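Side-chain contacts in envelope glycoprotein E (Human herpesvirus 1, PDB 2GIY), which pairs with gI to drive cell-to-cell spread of the virus and, as that heterodimer, binds host IgG Fc, here represented by the C-terminal domain of its ectodomain: residues 77-82 / 88-93; 13-18 / 146-151; 49-54 / 131-136; 68-73 / 157-162. All coordinates share one frame; numbering follows the deposited sequence.

Contact 1: 77-82 / 88-93; sequences ECLSPA and ASTWTS
One hydrogen bond joins the two segments: the hydroxyl of Ser89 donates to the backbone carbonyl of Cys78, with Ser89 OG 2.8 Å from Cys78 O. The hydroxyl lies in the carbonyl plane on a lone pair, and the C=O...OG angle is 138°. A chi1 of 63° sets OG between the backbone N and carbonyl carbon of Ser89, which turns it to the helix end at 76-79.

In van der Waals contact, Pro81 lays one side of its ring against the same hydroxyl, CB coming to 3.2 Å from Ser89 OG. Thr90 closes on the carbonyl too: its CB is 3.4 Å from Cys78 O and its methyl CG2 is 3.5 Å from that oxygen. Leu79 reaches back with one methyl, CD2, which sits 3.6 Å from Thr90 OG1; that hydroxyl has its hydrogen bond with Pro73 O.

Tyr66 of strand 63-66 packs on both Pro81 and Ser89. The Ser89 bond thus holds the end of helix 76-79 against the loop after strand 87-88, while a disulfide ties Cys78 to Cys69; the Cys78 carbonyl is satisfied by a side chain, but Ser89 O is buried without a polar partner.

Contact 2: 13-18 / 146-151; sequences VRMETP and YLCVVY
Met15 lays its terminal methyl over the strand 146-151, where CE meets both Cys148 and Val150. The chain leaves the backbone extended, CG anti to the backbone N (chi1 -177°), and bends at its last torsion (chi3 -62°), which carries CE round to the side chains of that strand. There CE is 3.5 Å from Val150 CG2, tighter than usual for two carbons, and 3.9 Å from Cys148 SG. The same methyl lies 3.4 Å from the backbone atom Cys148 O, and Met15 SD is 3.8 Å from that oxygen.

Two residues earlier in its strand, Val13 adds a second, looser touch: Val13 CG1 meets Val150 CG1 at 4.0 Å, so the two methyls of Val150 are divided between Val13 and Met15. No hydrogen bond crosses the contact. The strand axes stay 9.1 Å apart and run nearly antiparallel, at 169°, a spacing set by side chains and not by backbone pairing.

Ile35 of strand 34-39 packs on Val13, Met15 and Val150, and Val49 and Trp51 of strand 45-54 also pack on Cys148. Two layers of strands closed over an apolar interior are what an immunoglobulin V-like beta sandwich is built of, and this contact joins strand 11-16 of one layer to strand 144-152 of the other.

Contact 3: 49-54 / 131-136; sequences VVWLRF and VNLEFR
Trp51 NE1 donates to the backbone carbonyl of Val131, with NE1 2.7 Å from Val131 O and an N-H...O angle of 160°. The bond ties the central strand 45-54 of the large sheet to the segment leading into strand 133-135, within the Ig V-like domain of the ectodomain. The donor comes almost straight on to the carbonyl, and the oxygen lies close to the plane of the indole, at its edge.

That edge-on bond holds the rotation of the ring, and Leu133 then covers one of its faces. The Leu133 side chain comes from the opposite direction and sets CG over the five-membered ring, 3.7 Å from its centroid and 10° off the normal, a CH-pi contact. Its CD1 methyl lies over the six-membered side, 3.5 Å from Trp51 CD2, while Leu133 CD2 lies nearer Trp51 CD1, on the pyrrole side.

Val33 and Cys148 also pack on Trp51. Next to it, Val49 and Val131 cross at about a right angle. Two residues of the second subunit reach in here, in what appears to be its C-terminal tag linker: Ile181 packs on both valines, and Glu182 accepts a hydrogen bond from the backbone N of Val131.

In that valine pair it is Val49 CG1, anti to its own backbone N (chi1 174°), that touches Val131 CG1, at 4.0 Å.

Contact 4: 68-73 / 157-162; sequences SCLYHP and HAWGHI
Leu70 and Trp159 meet at about a right angle, the leucine pointing one methyl into the middle of the indole face. Leu70 CD1 stands over the ring, 3.6 Å from the centroid of its six-membered part and 16° off the normal, a CH-pi contact. Its nearest ring atom is Trp159 CD2, 3.5 Å from that methyl. A chi1 of 74° places Trp159 CG between its backbone N and carbonyl carbon, which lifts the indole from the strand so that a flat side faces the helix.

Tyr71 also crosses the indole at about a right angle but comes to its edge: Tyr71 OH is 3.7 Å from Trp159 CD1, close to the ring plane, in packing and not a hydrogen bond. The indole N-H is instead used by Glu67, at the start of the same short helix.

Just before Trp159, His157 and Ala158 both face Val150 in a classic beta bulge. The short, weakly bonded helix 67-71 packs against strand 155-165, with Leu70 also resting on Leu147 of neighbouring strand 144-152 and on Ile156. Val175 of strand 173-176 packs on Trp159, and from the second subunit His40 meets the Tyr71 ring and Arg14 packs on Trp159.

How the contacts relate
Contacts 2, 3 and 4 use neighbouring strands of the large sheet, 144-152, 45-54 and 155-165, with centres 9 to 15 Å apart. Contact 2 joins 144-152 to strand 11-16, contact 3 joins 45-54 to the segment at 133-135, and contact 4 joins 155-165 to helix 67-71. Along the chain contact 4 alternates with 2 and 3, and both segments of contact 1 fall between those of each other contact. Its centre lies about 12 Å from that of contact 4, linked by the Cys69–Cys78 disulfide, and about 19 Å from the others. Contacts 2, 3 and 4 all reach the second subunit, so the sandwich lies beside the interface, partly made by apparent tag sequence.

Contact 1: 77-82 / 88-93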
# COMPACT_ATOMS: atom_id res chain seq x y z
N GLU A 77 11.98 -19.47 -12.06
CA GLU A 77 11.90 -19.61 -10.61
C GLU A 77 10.51 -19.32 -10.06
O GLU A 77 10.21 -19.65 -8.91
CB GLU A 77 12.91 -18.69 -9.91
CG GLU A 77 14.24 -18.51 -10.63
CD GLU A 77 14.19 -17.41 -11.67
OE1 GLU A 77 13.66 -17.66 -12.78
OE2 GLU A 77 14.67 -16.29 -11.38
N CYS A 78 9.68 -18.69 -10.87
CA CYS A 78 8.33 -18.37 -10.43
C CYS A 78 7.37 -19.46 -10.87
O CYS A 78 6.40 -19.76 -10.17
CB CYS A 78 7.89 -17.02 -10.99
SG CYS A 78 8.89 -15.61 -10.41
N LEU A 79 7.64 -20.06 -12.03
CA LEU A 79 6.80 -21.14 -12.53
C LEU A 79 7.01 -22.39 -11.70
O LEU A 79 6.09 -23.20 -11.54
CB LEU A 79 7.13 -21.44 -14.00
CG LEU A 79 6.66 -20.39 -15.02
CD1 LEU A 79 7.32 -20.65 -16.36
CD2 LEU A 79 5.14 -20.45 -15.14
N SER A 80 8.23 -22.57 -11.19
CA SER A 80 8.56 -23.73 -10.37
C SER A 80 9.10 -23.25 -9.03
O SER A 80 10.29 -23.37 -8.74
CB SER A 80 9.61 -24.61 -11.07
OG SER A 80 9.13 -25.09 -12.32
N PRO A 81 8.22 -22.71 -8.17
CA PRO A 81 8.63 -22.21 -6.86
C PRO A 81 9.30 -23.24 -5.97
O PRO A 81 8.82 -24.36 -5.80
CB PRO A 81 7.32 -21.68 -6.26
CG PRO A 81 6.29 -22.56 -6.89
CD PRO A 81 6.75 -22.67 -8.32
N ALA A 82 10.43 -22.84 -5.38
CA ALA A 82 11.19 -23.72 -4.52
C ALA A 82 10.42 -24.20 -3.30
O ALA A 82 10.67 -25.29 -2.80
CB ALA A 82 12.47 -23.02 -4.07
N ALA A 88 2.82 -19.11 -3.44
CA ALA A 88 1.95 -18.39 -4.36
C ALA A 88 2.95 -17.56 -5.17
O ALA A 88 3.48 -16.56 -4.68
CB ALA A 88 0.99 -17.49 -3.59
N SER A 89 3.23 -17.99 -6.39
CA SER A 89 4.21 -17.31 -7.23
C SER A 89 3.85 -17.27 -8.71
O SER A 89 4.52 -16.60 -9.50
CB SER A 89 5.57 -17.99 -7.08
OG SER A 89 5.51 -19.33 -7.54
N THR A 90 2.82 -18.01 -9.09
CA THR A 90 2.40 -18.04 -10.48
C THR A 90 0.98 -18.57 -10.53
O THR A 90 0.47 -19.06 -9.52
CB THR A 90 3.33 -18.95 -11.32
OG1 THR A 90 3.10 -18.73 -12.71
CG2 THR A 90 3.07 -20.42 -10.99
N TRP A 91 0.34 -18.46 -11.68
CA TRP A 91 -1.02 -18.95 -11.79
C TRP A 91 -1.40 -19.23 -13.24
O TRP A 91 -0.71 -18.81 -14.17
CB TRP A 91 -1.99 -17.94 -11.17
CG TRP A 91 -1.90 -16.57 -11.78
CD1 TRP A 91 -2.62 -16.10 -12.85
CD2 TRP A 91 -1.01 -15.51 -11.40
NE1 TRP A 91 -2.23 -14.81 -13.15
CE2 TRP A 91 -1.25 -14.43 -12.28
CE3 TRP A 91 -0.04 -15.37 -10.40
CZ2 TRP A 91 -0.54 -13.22 -12.19
CZ3 TRP A 91 0.66 -14.17 -10.31
CH2 TRP A 91 0.41 -13.11 -11.20
N THR A 92 -2.49 -19.96 -13.41
CA THR A 92 -3.01 -20.28 -14.72
C THR A 92 -4.42 -19.69 -14.74
O THR A 92 -4.64 -18.61 -15.28
CB THR A 92 -3.04 -21.80 -14.96
OG1 THR A 92 -3.69 -22.46 -13.87
CG2 THR A 92 -1.61 -22.34 -15.09
N SER A 93 -5.36 -20.40 -14.13
CA SER A 93 -6.74 -19.93 -14.06
C SER A 93 -6.85 -18.75 -13.09
O SER A 93 -6.16 -18.71 -12.07
CB SER A 93 -7.65 -21.05 -13.55
OG SER A 93 -7.67 -22.16 -14.43

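Contact 2: 13-18 / 146-151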
# COMPACT_ATOMS: atom_id res chain seq x y z
N VAL A 13 -2.74 3.53 -7.59
CA VAL A 13 -3.76 2.67 -7.03
C VAL A 13 -3.38 2.29 -5.61
O VAL A 13 -2.26 1.84 -5.36
CB VAL A 13 -3.95 1.39 -7.85
CG1 VAL A 13 -5.07 0.53 -7.24
CG2 VAL A 13 -4.29 1.74 -9.30
N ARG A 14 -4.31 2.47 -4.68
CA ARG A 14 -4.08 2.14 -3.28
C ARG A 14 -5.12 1.10 -2.87
O ARG A 14 -6.29 1.25 -3.19
CB ARG A 14 -4.22 3.40 -2.42
CG ARG A 14 -3.69 3.24 -1.00
CD ARG A 14 -3.70 4.55 -0.21
NE ARG A 14 -5.03 4.94 0.24
CZ ARG A 14 -5.93 5.56 -0.51
NH1 ARG A 14 -5.66 5.87 -1.77
NH2 ARG A 14 -7.12 5.87 -0.00
N MET A 15 -4.67 0.05 -2.20
CA MET A 15 -5.56 -1.02 -1.76
C MET A 15 -5.45 -1.26 -0.26
O MET A 15 -4.36 -1.19 0.31
CB MET A 15 -5.25 -2.32 -2.50
CG MET A 15 -6.19 -3.47 -2.16
SD MET A 15 -5.66 -5.05 -2.86
CE MET A 15 -5.72 -4.68 -4.61
N GLU A 16 -6.58 -1.55 0.37
CA GLU A 16 -6.63 -1.82 1.81
C GLU A 16 -7.57 -2.98 2.09
O GLU A 16 -8.65 -3.06 1.53
CB GLU A 16 -7.13 -0.58 2.56
CG GLU A 16 -6.13 0.57 2.64
CD GLU A 16 -5.13 0.38 3.76
OE1 GLU A 16 -5.55 0.26 4.93
OE2 GLU A 16 -3.91 0.35 3.48
N THR A 17 -7.14 -3.89 2.96
CA THR A 17 -7.96 -5.03 3.34
C THR A 17 -7.32 -5.82 4.46
O THR A 17 -6.10 -5.86 4.57
CB THR A 17 -8.19 -6.00 2.17
OG1 THR A 17 -8.93 -7.14 2.63
CG2 THR A 17 -6.85 -6.48 1.60
N PRO A 18 -8.14 -6.44 5.32
CA PRO A 18 -7.58 -7.24 6.41
C PRO A 18 -6.85 -8.40 5.75
O PRO A 18 -7.21 -8.80 4.64
CB PRO A 18 -8.82 -7.70 7.17
CG PRO A 18 -9.77 -6.55 6.97
CD PRO A 18 -9.59 -6.23 5.51
N TYR A 146 -6.19 -16.08 -0.94
CA TYR A 146 -6.70 -15.26 -2.03
C TYR A 146 -5.88 -13.99 -2.20
O TYR A 146 -5.50 -13.35 -1.22
CB TYR A 146 -8.16 -14.86 -1.76
CG TYR A 146 -9.14 -16.02 -1.78
CD1 TYR A 146 -9.14 -16.98 -0.77
CD2 TYR A 146 -10.05 -16.16 -2.83
CE1 TYR A 146 -10.02 -18.06 -0.80
CE2 TYR A 146 -10.94 -17.24 -2.86
CZ TYR A 146 -10.92 -18.18 -1.84
OH TYR A 146 -11.80 -19.23 -1.87
N LEU A 147 -5.59 -13.65 -3.45
CA LEU A 147 -4.86 -12.43 -3.76
C LEU A 147 -5.71 -11.58 -4.69
O LEU A 147 -6.34 -12.10 -5.62
CB LEU A 147 -3.53 -12.75 -4.46
CG LEU A 147 -2.27 -12.87 -3.59
CD1 LEU A 147 -2.40 -14.06 -2.65
CD2 LEU A 147 -1.04 -13.01 -4.47
N CYS A 148 -5.76 -10.29 -4.42
CA CYS A 148 -6.49 -9.36 -5.25
C CYS A 148 -5.41 -8.51 -5.89
O CYS A 148 -4.63 -7.87 -5.18
CB CYS A 148 -7.44 -8.50 -4.42
SG CYS A 148 -8.42 -7.36 -5.44
N VAL A 149 -5.33 -8.53 -7.22
CA VAL A 149 -4.31 -7.78 -7.93
C VAL A 149 -4.94 -6.77 -8.89
O VAL A 149 -5.84 -7.10 -9.66
CB VAL A 149 -3.40 -8.72 -8.75
CG1 VAL A 149 -2.27 -7.93 -9.39
CG2 VAL A 149 -2.86 -9.83 -7.86
N VAL A 150 -4.46 -5.54 -8.85
CA VAL A 150 -4.99 -4.52 -9.73
C VAL A 150 -4.00 -4.12 -10.81
O VAL A 150 -2.91 -3.63 -10.52
CB VAL A 150 -5.40 -3.25 -8.96
CG1 VAL A 150 -6.04 -2.25 -9.92
CG2 VAL A 150 -6.37 -3.62 -7.84
N TYR A 151 -4.40 -4.34 -12.06
CA TYR A 151 -3.57 -3.97 -13.20
C TYR A 151 -4.08 -2.69 -13.82
O TYR A 151 -5.28 -2.42 -13.81
CB TYR A 151 -3.60 -5.03 -14.30
CG TYR A 151 -2.97 -6.36 -13.95
CD1 TYR A 151 -3.66 -7.29 -13.17
CD2 TYR A 151 -1.69 -6.68 -14.41
CE1 TYR A 151 -3.08 -8.52 -12.86
CE2 TYR A 151 -1.11 -7.91 -14.10
CZ TYR A 151 -1.81 -8.83 -13.32
OH TYR A 151 -1.25 -10.05 -13.03

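Contact 3: 49-54 / 131-136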
# COMPACT_ATOMS: atom_id res chain seq x y z
N VAL A 49 -9.20 -5.82 -12.24
CA VAL A 49 -9.13 -6.20 -10.83
C VAL A 49 -9.22 -7.71 -10.88
O VAL A 49 -10.25 -8.28 -11.24
CB VAL A 49 -10.29 -5.60 -10.02
CG1 VAL A 49 -10.26 -6.13 -8.59
CG2 VAL A 49 -10.19 -4.08 -10.02
N VAL A 50 -8.12 -8.37 -10.53
CA VAL A 50 -8.05 -9.82 -10.61
C VAL A 50 -7.96 -10.53 -9.27
O VAL A 50 -7.18 -10.13 -8.40
CB VAL A 50 -6.81 -10.25 -11.44
CG1 VAL A 50 -6.69 -11.76 -11.48
CG2 VAL A 50 -6.89 -9.68 -12.85
N TRP A 51 -8.77 -11.57 -9.11
CA TRP A 51 -8.75 -12.38 -7.90
C TRP A 51 -8.07 -13.70 -8.24
O TRP A 51 -8.42 -14.36 -9.22
CB TRP A 51 -10.16 -12.67 -7.37
CG TRP A 51 -10.74 -11.56 -6.55
CD1 TRP A 51 -11.62 -10.60 -6.97
CD2 TRP A 51 -10.45 -11.27 -5.18
NE1 TRP A 51 -11.90 -9.74 -5.94
CE2 TRP A 51 -11.20 -10.13 -4.83
CE3 TRP A 51 -9.63 -11.88 -4.21
CZ2 TRP A 51 -11.15 -9.56 -3.54
CZ3 TRP A 51 -9.59 -11.31 -2.93
CH2 TRP A 51 -10.34 -10.17 -2.61
N LEU A 52 -7.10 -14.08 -7.42
CA LEU A 52 -6.37 -15.33 -7.61
C LEU A 52 -6.61 -16.16 -6.35
O LEU A 52 -6.68 -15.61 -5.25
CB LEU A 52 -4.87 -15.06 -7.78
CG LEU A 52 -4.50 -14.12 -8.93
CD1 LEU A 52 -2.99 -13.89 -8.92
CD2 LEU A 52 -4.95 -14.72 -10.26
N ARG A 53 -6.75 -17.47 -6.52
CA ARG A 53 -6.99 -18.39 -5.41
C ARG A 53 -5.88 -19.44 -5.37
O ARG A 53 -5.54 -20.03 -6.40
CB ARG A 53 -8.36 -19.07 -5.60
CG ARG A 53 -8.78 -20.02 -4.49
CD ARG A 53 -10.10 -20.72 -4.84
NE ARG A 53 -9.99 -21.44 -6.11
CZ ARG A 53 -10.95 -22.18 -6.65
NH1 ARG A 53 -12.13 -22.32 -6.04
NH2 ARG A 53 -10.74 -22.79 -7.81
N PHE A 54 -5.32 -19.68 -4.20
CA PHE A 54 -4.25 -20.66 -4.06
C PHE A 54 -4.58 -21.74 -3.05
O PHE A 54 -5.05 -21.46 -1.94
CB PHE A 54 -2.95 -19.96 -3.64
CG PHE A 54 -2.39 -19.05 -4.70
CD1 PHE A 54 -1.53 -19.53 -5.68
CD2 PHE A 54 -2.73 -17.70 -4.71
CE1 PHE A 54 -1.02 -18.69 -6.67
CE2 PHE A 54 -2.23 -16.84 -5.70
CZ PHE A 54 -1.37 -17.34 -6.68
N VAL A 131 -16.07 -5.12 -6.31
CA VAL A 131 -14.88 -5.92 -6.57
C VAL A 131 -14.71 -6.97 -5.48
O VAL A 131 -13.81 -7.81 -5.53
CB VAL A 131 -13.60 -5.05 -6.63
CG1 VAL A 131 -13.64 -4.15 -7.85
CG2 VAL A 131 -13.45 -4.23 -5.37
N ASN A 132 -15.59 -6.92 -4.48
CA ASN A 132 -15.52 -7.88 -3.38
C ASN A 132 -16.16 -9.21 -3.73
O ASN A 132 -17.06 -9.28 -4.57
CB ASN A 132 -16.18 -7.31 -2.13
CG ASN A 132 -15.32 -6.28 -1.44
OD1 ASN A 132 -14.19 -6.57 -1.03
ND2 ASN A 132 -15.84 -5.07 -1.32
N LEU A 133 -15.68 -10.26 -3.09
CA LEU A 133 -16.20 -11.61 -3.30
C LEU A 133 -17.15 -11.96 -2.17
O LEU A 133 -16.90 -11.64 -1.01
CB LEU A 133 -15.06 -12.63 -3.30
CG LEU A 133 -13.95 -12.48 -4.34
CD1 LEU A 133 -12.89 -13.55 -4.08
CD2 LEU A 133 -14.53 -12.63 -5.74
N GLU A 134 -18.24 -12.64 -2.51
CA GLU A 134 -19.20 -13.07 -1.51
C GLU A 134 -19.26 -14.58 -1.46
O GLU A 134 -19.28 -15.24 -2.50
CB GLU A 134 -20.59 -12.51 -1.81
CG GLU A 134 -20.81 -11.10 -1.30
CD GLU A 134 -22.26 -10.67 -1.37
OE1 GLU A 134 -23.14 -11.52 -1.12
OE2 GLU A 134 -22.51 -9.49 -1.67
N PHE A 135 -19.27 -15.13 -0.25
CA PHE A 135 -19.34 -16.57 -0.03
C PHE A 135 -20.65 -16.90 0.68
O PHE A 135 -20.89 -16.44 1.80
CB PHE A 135 -18.15 -17.03 0.82
CG PHE A 135 -16.81 -16.80 0.19
CD1 PHE A 135 -16.27 -15.51 0.11
CD2 PHE A 135 -16.08 -17.86 -0.33
CE1 PHE A 135 -15.03 -15.30 -0.48
CE2 PHE A 135 -14.83 -17.65 -0.92
CZ PHE A 135 -14.30 -16.37 -0.99
N ARG A 136 -21.49 -17.69 0.03
CA ARG A 136 -22.78 -18.10 0.59
C ARG A 136 -22.68 -19.54 1.08
O ARG A 136 -22.15 -20.40 0.38
CB ARG A 136 -23.88 -17.99 -0.47
CG ARG A 136 -24.34 -16.57 -0.81
CD ARG A 136 -23.24 -15.75 -1.49
NE ARG A 136 -23.71 -14.40 -1.82
CZ ARG A 136 -24.56 -14.11 -2.80
NH1 ARG A 136 -25.04 -15.08 -3.57
NH2 ARG A 136 -24.95 -12.86 -3.00

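Contact 4: 68-73 / 157-162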
# COMPACT_ATOMS: atom_id res chain seq x y z
N SER A 68 7.96 -10.52 -5.85
CA SER A 68 8.59 -10.17 -7.12
C SER A 68 8.02 -11.00 -8.27
O SER A 68 7.91 -10.51 -9.39
CB SER A 68 10.10 -10.38 -7.05
OG SER A 68 10.42 -11.75 -6.85
N CYS A 69 7.65 -12.24 -7.97
CA CYS A 69 7.09 -13.14 -8.97
C CYS A 69 5.74 -12.69 -9.52
O CYS A 69 5.40 -12.99 -10.66
CB CYS A 69 6.95 -14.54 -8.39
SG CYS A 69 8.49 -15.50 -8.42
N LEU A 70 4.97 -11.98 -8.70
CA LEU A 70 3.66 -11.51 -9.15
C LEU A 70 3.81 -10.65 -10.40
O LEU A 70 2.94 -10.67 -11.28
CB LEU A 70 2.98 -10.70 -8.04
CG LEU A 70 2.81 -11.39 -6.68
CD1 LEU A 70 2.12 -10.44 -5.71
CD2 LEU A 70 1.99 -12.67 -6.85
N TYR A 71 4.92 -9.92 -10.50
CA TYR A 71 5.16 -9.05 -11.65
C TYR A 71 5.68 -9.76 -12.88
O TYR A 71 5.58 -9.24 -13.99
CB TYR A 71 6.11 -7.91 -11.26
CG TYR A 71 5.61 -7.11 -10.09
CD1 TYR A 71 5.90 -7.48 -8.78
CD2 TYR A 71 4.80 -5.99 -10.28
CE1 TYR A 71 5.40 -6.77 -7.69
CE2 TYR A 71 4.29 -5.27 -9.21
CZ TYR A 71 4.59 -5.66 -7.92
OH TYR A 71 4.06 -4.97 -6.86
N HIS A 72 6.26 -10.95 -12.70
CA HIS A 72 6.77 -11.74 -13.81
C HIS A 72 6.59 -13.23 -13.49
O HIS A 72 7.55 -13.97 -13.30
CB HIS A 72 8.25 -11.42 -14.08
CG HIS A 72 9.09 -11.33 -12.84
ND1 HIS A 72 9.36 -12.42 -12.05
CD2 HIS A 72 9.73 -10.28 -12.28
CE1 HIS A 72 10.14 -12.05 -11.04
NE2 HIS A 72 10.38 -10.75 -11.16
N PRO A 73 5.32 -13.67 -13.43
CA PRO A 73 4.90 -15.04 -13.12
C PRO A 73 5.36 -16.10 -14.12
O PRO A 73 5.12 -17.29 -13.92
CB PRO A 73 3.38 -14.93 -13.06
CG PRO A 73 3.09 -13.87 -14.06
CD PRO A 73 4.15 -12.84 -13.76
N HIS A 157 -0.45 -2.42 -10.33
CA HIS A 157 -0.31 -1.14 -9.64
C HIS A 157 -0.59 -1.25 -8.15
O HIS A 157 -0.32 -0.33 -7.39
CB HIS A 157 -1.23 -0.09 -10.27
CG HIS A 157 -0.68 0.50 -11.53
ND1 HIS A 157 -0.61 1.86 -11.74
CD2 HIS A 157 -0.12 -0.08 -12.61
CE1 HIS A 157 -0.03 2.09 -12.91
NE2 HIS A 157 0.27 0.93 -13.46
N ALA A 158 -1.14 -2.39 -7.74
CA ALA A 158 -1.44 -2.64 -6.34
C ALA A 158 -1.87 -4.08 -6.18
O ALA A 158 -2.36 -4.70 -7.12
CB ALA A 158 -2.56 -1.71 -5.84
N TRP A 159 -1.66 -4.63 -4.99
CA TRP A 159 -2.09 -5.99 -4.71
C TRP A 159 -2.20 -6.21 -3.21
O TRP A 159 -1.62 -5.46 -2.41
CB TRP A 159 -1.13 -7.03 -5.32
CG TRP A 159 0.18 -7.17 -4.60
CD1 TRP A 159 1.31 -6.42 -4.79
CD2 TRP A 159 0.50 -8.12 -3.57
NE1 TRP A 159 2.31 -6.85 -3.94
CE2 TRP A 159 1.84 -7.89 -3.18
CE3 TRP A 159 -0.22 -9.15 -2.94
CZ2 TRP A 159 2.47 -8.65 -2.19
CZ3 TRP A 159 0.41 -9.90 -1.95
CH2 TRP A 159 1.75 -9.64 -1.59
N GLY A 160 -2.96 -7.23 -2.84
CA GLY A 160 -3.13 -7.54 -1.43
C GLY A 160 -3.50 -9.00 -1.30
O GLY A 160 -3.88 -9.63 -2.29
N HIS A 161 -3.39 -9.54 -0.09
CA HIS A 161 -3.75 -10.93 0.13
C HIS A 161 -4.69 -11.08 1.31
O HIS A 161 -4.66 -10.28 2.26
CB HIS A 161 -2.50 -11.79 0.35
CG HIS A 161 -1.72 -11.44 1.58
ND1 HIS A 161 -0.92 -10.32 1.67
CD2 HIS A 161 -1.63 -12.05 2.79
CE1 HIS A 161 -0.37 -10.26 2.87
NE2 HIS A 161 -0.78 -11.31 3.57
N ILE A 162 -5.52 -12.11 1.24
CA ILE A 162 -6.47 -12.43 2.30
C ILE A 162 -6.54 -13.94 2.45
O ILE A 162 -6.85 -14.64 1.49
CB ILE A 162 -7.91 -11.96 1.97
CG1 ILE A 162 -7.92 -10.50 1.54
CG2 ILE A 162 -8.80 -12.15 3.20
CD1 ILE A 162 -9.30 -10.04 1.08